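Local coordinates for enoyl-CoA hydratase subunit I (Geobacillus kaustophilus, PDB 2PBP), which probably acts as a hydro-lyase of the enoyl-CoA hydratase/isomerase family, adding water across the double bond of enoyl-CoA thioesters, at residues P183-L186 / M187-T190; A168-A171 / E172-I176. All coordinates share one frame; numbering follows the deposited sequence.

Contact 1: P183-L186 / M187-T190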
loop_
_atom_site.group_PDB
_atom_site.type_symbol
_atom_site.label_atom_id
_atom_site.label_comp_id
_atom_site.label_asym_id
_atom_site.label_seq_id
_atom_site.Cartn_x
_atom_site.Cartn_y
_atom_site.Cartn_z
ATOM N N PRO A 183 -5.377 -21.940 17.065
ATOM C CA PRO A 183 -6.123 -22.841 16.179
ATOM C C PRO A 183 -7.642 -22.855 16.330
ATOM O O PRO A 183 -8.367 -22.738 15.340
ATOM C CB PRO A 183 -5.505 -24.204 16.484
ATOM C CG PRO A 183 -4.082 -23.851 16.758
ATOM C CD PRO A 183 -4.201 -22.625 17.634
ATOM N N GLU A 184 -8.129 -22.994 17.557
ATOM C CA GLU A 184 -9.567 -23.061 17.779
ATOM C C GLU A 184 -10.315 -21.742 17.590
ATOM O O GLU A 184 -11.541 -21.719 17.634
ATOM C CB GLU A 184 -9.871 -23.637 19.170
ATOM C CG GLU A 184 -9.666 -22.692 20.347
ATOM C CD GLU A 184 -8.227 -22.256 20.532
ATOM O OE1 GLU A 184 -7.309 -23.022 20.164
ATOM O OE2 GLU A 184 -8.014 -21.149 21.070
ATOM N N LEU A 185 -9.582 -20.655 17.368
ATOM C CA LEU A 185 -10.204 -19.346 17.174
ATOM C C LEU A 185 -10.074 -18.846 15.738
ATOM O O LEU A 185 -10.668 -17.833 15.374
ATOM C CB LEU A 185 -9.567 -18.311 18.107
ATOM C CG LEU A 185 -9.708 -18.532 19.614
ATOM C CD1 LEU A 185 -8.943 -17.446 20.364
ATOM C CD2 LEU A 185 -11.178 -18.515 19.991
ATOM N N LEU A 186 -9.301 -19.559 14.925
ATOM C CA LEU A 186 -9.067 -19.156 13.539
ATOM C C LEU A 186 -10.313 -18.838 12.709
ATOM O O LEU A 186 -10.449 -17.728 12.190
ATOM C CB LEU A 186 -8.235 -20.220 12.812
ATOM C CG LEU A 186 -7.994 -19.933 11.325
ATOM C CD1 LEU A 186 -7.244 -18.614 11.174
ATOM C CD2 LEU A 186 -7.215 -21.070 10.700
ATOM N N MET A 187 -11.217 -19.804 12.571
ATOM C CA MET A 187 -12.419 -19.580 11.772
ATOM C C MET A 187 -13.316 -18.499 12.352
ATOM O O MET A 187 -13.845 -17.662 11.620
ATOM C CB MET A 187 -13.212 -20.879 11.601
ATOM C CG MET A 187 -12.544 -21.880 10.669
ATOM S SD MET A 187 -12.024 -21.125 9.099
ATOM C CE MET A 187 -13.598 -20.784 8.340
ATOM N N GLU A 188 -13.489 -18.518 13.670
ATOM C CA GLU A 188 -14.320 -17.524 14.334
ATOM C C GLU A 188 -13.787 -16.126 14.044
ATOM O O GLU A 188 -14.540 -15.225 13.662
ATOM C CB GLU A 188 -14.319 -17.762 15.841
ATOM C CG GLU A 188 -15.097 -16.730 16.627
ATOM C CD GLU A 188 -14.827 -16.823 18.116
ATOM O OE1 GLU A 188 -14.947 -17.934 18.668
ATOM O OE2 GLU A 188 -14.498 -15.786 18.728
ATOM N N GLU A 189 -12.482 -15.946 14.229
ATOM C CA GLU A 189 -11.860 -14.650 13.987
ATOM C C GLU A 189 -11.912 -14.254 12.513
ATOM O O GLU A 189 -12.190 -13.101 12.189
ATOM C CB GLU A 189 -10.407 -14.657 14.469
ATOM C CG GLU A 189 -10.261 -14.736 15.984
ATOM C CD GLU A 189 -10.887 -13.547 16.694
ATOM O OE1 GLU A 189 -10.581 -12.399 16.310
ATOM O OE2 GLU A 189 -11.679 -13.757 17.638
ATOM N N THR A 190 -11.643 -15.206 11.626
ATOM C CA THR A 190 -11.667 -14.922 10.191
ATOM C C THR A 190 -13.068 -14.529 9.730
ATOM O O THR A 190 -13.232 -13.577 8.970
ATOM C CB THR A 190 -11.195 -16.137 9.360
ATOM O OG1 THR A 190 -9.871 -16.508 9.762
ATOM C CG2 THR A 190 -11.179 -15.790 7.875
HETATM O O HOH W 1 -11.097 -22.345 14.100
HETATM O O HOH W 2 -13.093 -20.857 15.374
HETATM O O HOH W 3 -14.218 -20.446 17.990
#
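Thr190 grips the carbonyl of Leu186, one helical turn back, with two donors. Its backbone N gives the ordinary helical bond, 2.8 Å from Thr190 N to Leu186 O, and its hydroxyl adds a second of the same length, from OG1 to that oxygen, coming in 42° above the carbonyl plane. Followed outward, the threonine side chain meets this carbonyl first at CB, 3.3 Å from Leu186 O. OG1 stands beside the backbone N (chi1 -58°), which places the hydroxyl over the carbonyl and beside the methyl CD1 of Leu186, 3.7 Å from OG1. The side chain as a whole packs on Val54, Ile99, Ala101 and Val121. With an alanine in its place the hydroxyl is gone, and Leu186 O is likely to be left with the backbone donor of this residue while a small gap opens beside Leu186 CD1. Leu186 lies alongside Thr190 and reaches Val121 and Ser123.

On the outer side, Glu189 N donates an almost straight bond to Leu185 O (2.9 Å, 166° at the hydrogen). CG of Glu189, set beside its own backbone N, comes to 3.2 Å from the same Leu185 O, while the carboxylate, turned by the bend at chi2, is paired with Arg179 and Arg192. Glu188 runs beside Leu185 and is joined to the preceding turn by water: one molecule links Glu184 O to Glu188 N, another donates to both Glu184 O and Glu188 OE1. A third water bridges Pro183 O and Met187 N, so the N-H groups of Met187 and Glu188 both donate to water. Water-bridged amides of this kind belong to the N-terminal first turn of a helix; here the chain leaving strand 179-181 winds into helix 186-198 and lays its apolar side on the central sheet of the crotonase fold.

Contact 2: A168-A171 / E172-I176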
loop_
_atom_site.group_PDB
_atom_site.type_symbol
_atom_site.label_atom_id
_atom_site.label_comp_id
_atom_site.label_asym_id
_atom_site.label_seq_id
_atom_site.Cartn_x
_atom_site.Cartn_y
_atom_site.Cartn_z
ATOM N N ALA A 168 4.173 -18.816 11.448
ATOM C CA ALA A 168 3.136 -17.812 11.263
ATOM C C ALA A 168 3.597 -16.471 11.825
ATOM O O ALA A 168 3.346 -15.422 11.235
ATOM C CB ALA A 168 1.848 -18.256 11.947
ATOM N N LYS A 169 4.285 -16.509 12.964
ATOM C CA LYS A 169 4.765 -15.285 13.593
ATOM C C LYS A 169 5.737 -14.473 12.737
ATOM O O LYS A 169 5.608 -13.254 12.651
ATOM C CB LYS A 169 5.408 -15.596 14.949
ATOM C CG LYS A 169 5.909 -14.361 15.696
ATOM C CD LYS A 169 4.819 -13.295 15.831
ATOM C CE LYS A 169 3.591 -13.822 16.565
ATOM N NZ LYS A 169 2.482 -12.821 16.585
ATOM N N GLU A 170 6.710 -15.122 12.103
ATOM C CA GLU A 170 7.645 -14.361 11.285
ATOM C C GLU A 170 6.948 -13.870 10.028
ATOM O O GLU A 170 7.269 -12.801 9.513
ATOM C CB GLU A 170 8.872 -15.186 10.893
ATOM C CG GLU A 170 10.038 -14.290 10.485
ATOM C CD GLU A 170 11.251 -15.056 10.008
ATOM O OE1 GLU A 170 11.484 -16.175 10.508
ATOM O OE2 GLU A 170 11.982 -14.525 9.143
ATOM N N ALA A 171 5.993 -14.656 9.540
ATOM C CA ALA A 171 5.239 -14.281 8.350
ATOM C C ALA A 171 4.478 -12.990 8.637
ATOM O O ALA A 171 4.349 -12.126 7.771
ATOM C CB ALA A 171 4.271 -15.395 7.966
ATOM N N GLU A 172 3.977 -12.863 9.862
ATOM C CA GLU A 172 3.244 -11.665 10.253
ATOM C C GLU A 172 4.196 -10.484 10.393
ATOM O O GLU A 172 3.881 -9.375 9.971
ATOM C CB GLU A 172 2.512 -11.882 11.579
ATOM C CG GLU A 172 1.831 -10.619 12.088
ATOM C CD GLU A 172 1.159 -10.812 13.428
ATOM O OE1 GLU A 172 1.821 -11.332 14.347
ATOM O OE2 GLU A 172 -0.027 -10.435 13.561
ATOM N N GLN A 173 5.361 -10.727 10.984
ATOM C CA GLN A 173 6.352 -9.672 11.168
ATOM C C GLN A 173 6.838 -9.149 9.817
ATOM O O GLN A 173 7.173 -7.971 9.682
ATOM C CB GLN A 173 7.547 -10.196 11.971
ATOM C CG GLN A 173 7.212 -10.765 13.347
ATOM C CD GLN A 173 6.549 -9.755 14.271
ATOM O OE1 GLN A 173 5.320 -9.658 14.329
ATOM N NE2 GLN A 173 7.363 -8.994 14.994
ATOM N N LEU A 174 6.870 -10.031 8.821
ATOM C CA LEU A 174 7.316 -9.666 7.481
ATOM C C LEU A 174 6.224 -8.990 6.661
ATOM O O LEU A 174 6.485 -8.470 5.576
ATOM C CB LEU A 174 7.829 -10.907 6.739
ATOM C CG LEU A 174 9.127 -11.531 7.262
ATOM C CD1 LEU A 174 9.392 -12.848 6.548
ATOM C CD2 LEU A 174 10.284 -10.564 7.054
ATOM N N GLY A 175 4.998 -8.992 7.177
ATOM C CA GLY A 175 3.909 -8.355 6.461
ATOM C C GLY A 175 3.201 -9.260 5.471
ATOM O O GLY A 175 2.465 -8.789 4.602
ATOM N N ILE A 176 3.439 -10.562 5.590
ATOM C CA ILE A 176 2.800 -11.535 4.712
ATOM C C ILE A 176 1.449 -11.923 5.314
ATOM O O ILE A 176 0.444 -12.015 4.604
ATOM C CB ILE A 176 3.667 -12.799 4.563
ATOM C CG1 ILE A 176 5.017 -12.427 3.941
ATOM C CG2 ILE A 176 2.937 -13.831 3.709
ATOM C CD1 ILE A 176 6.092 -13.507 4.044
#
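Glu172 and Lys169 lie side by side on the short helix 168-173 and close a salt bridge, Lys169 NZ to Glu172 OE1 at 2.8 Å. The lysine reaches it by folding at chi2 and chi3 (53° and 59°), which swings the ammonium back to meet the carboxylate oxygen nearly end-on to its C-O bond. The backbone N of Glu172 donates to Ala168 O. Gln173 has CG beside its own backbone N, which lays CG 3.0 Å from Lys169 O, the acceptor of that N. Leu174 N bonds to Glu170 O, and the leucine side chain passes across that of Glu170, Leu174 CD1 to Glu170 OE2 4.0 Å, before packing on Ile151 and Met166. At Gly175 the backbone leaves helical angles in a Schellman motif: its positive phi (88°) turns the chain, its N bonds back to Glu172 O, and a side chain here would jam against the carbonyl of Leu174. Ile176 N completes the motif with a 2.8 Å bond to Ala171 O, the donor lying nearly on the line of that C=O bond. Ile176 CB sits 4.3 Å from Ala171 CB, and this apolar pair faces Met166, with the isoleucine also touching Leu147 and Ile151 of helix 143-151.

In the fold
Contact 2 comes first along the chain: after strand 166-167, residues 168-176 make a single short helix and its C-terminal turn, packed against helices 143-151 and 153-162. The chain then runs through strand 179-181, an outermost strand, within this chain, of the six-stranded sheet, before contact 1 (183-190) opens helix 186-198. The two are in series, neither nested nor crossed, and each closes only a local turn. Strand 179-181 relates them: its Val180 is touched by Ala168 and Glu172, while its Arg179 pairs with Glu189. The centres of contact 1 and contact 2 lie about 18 Å apart, and the two do not touch.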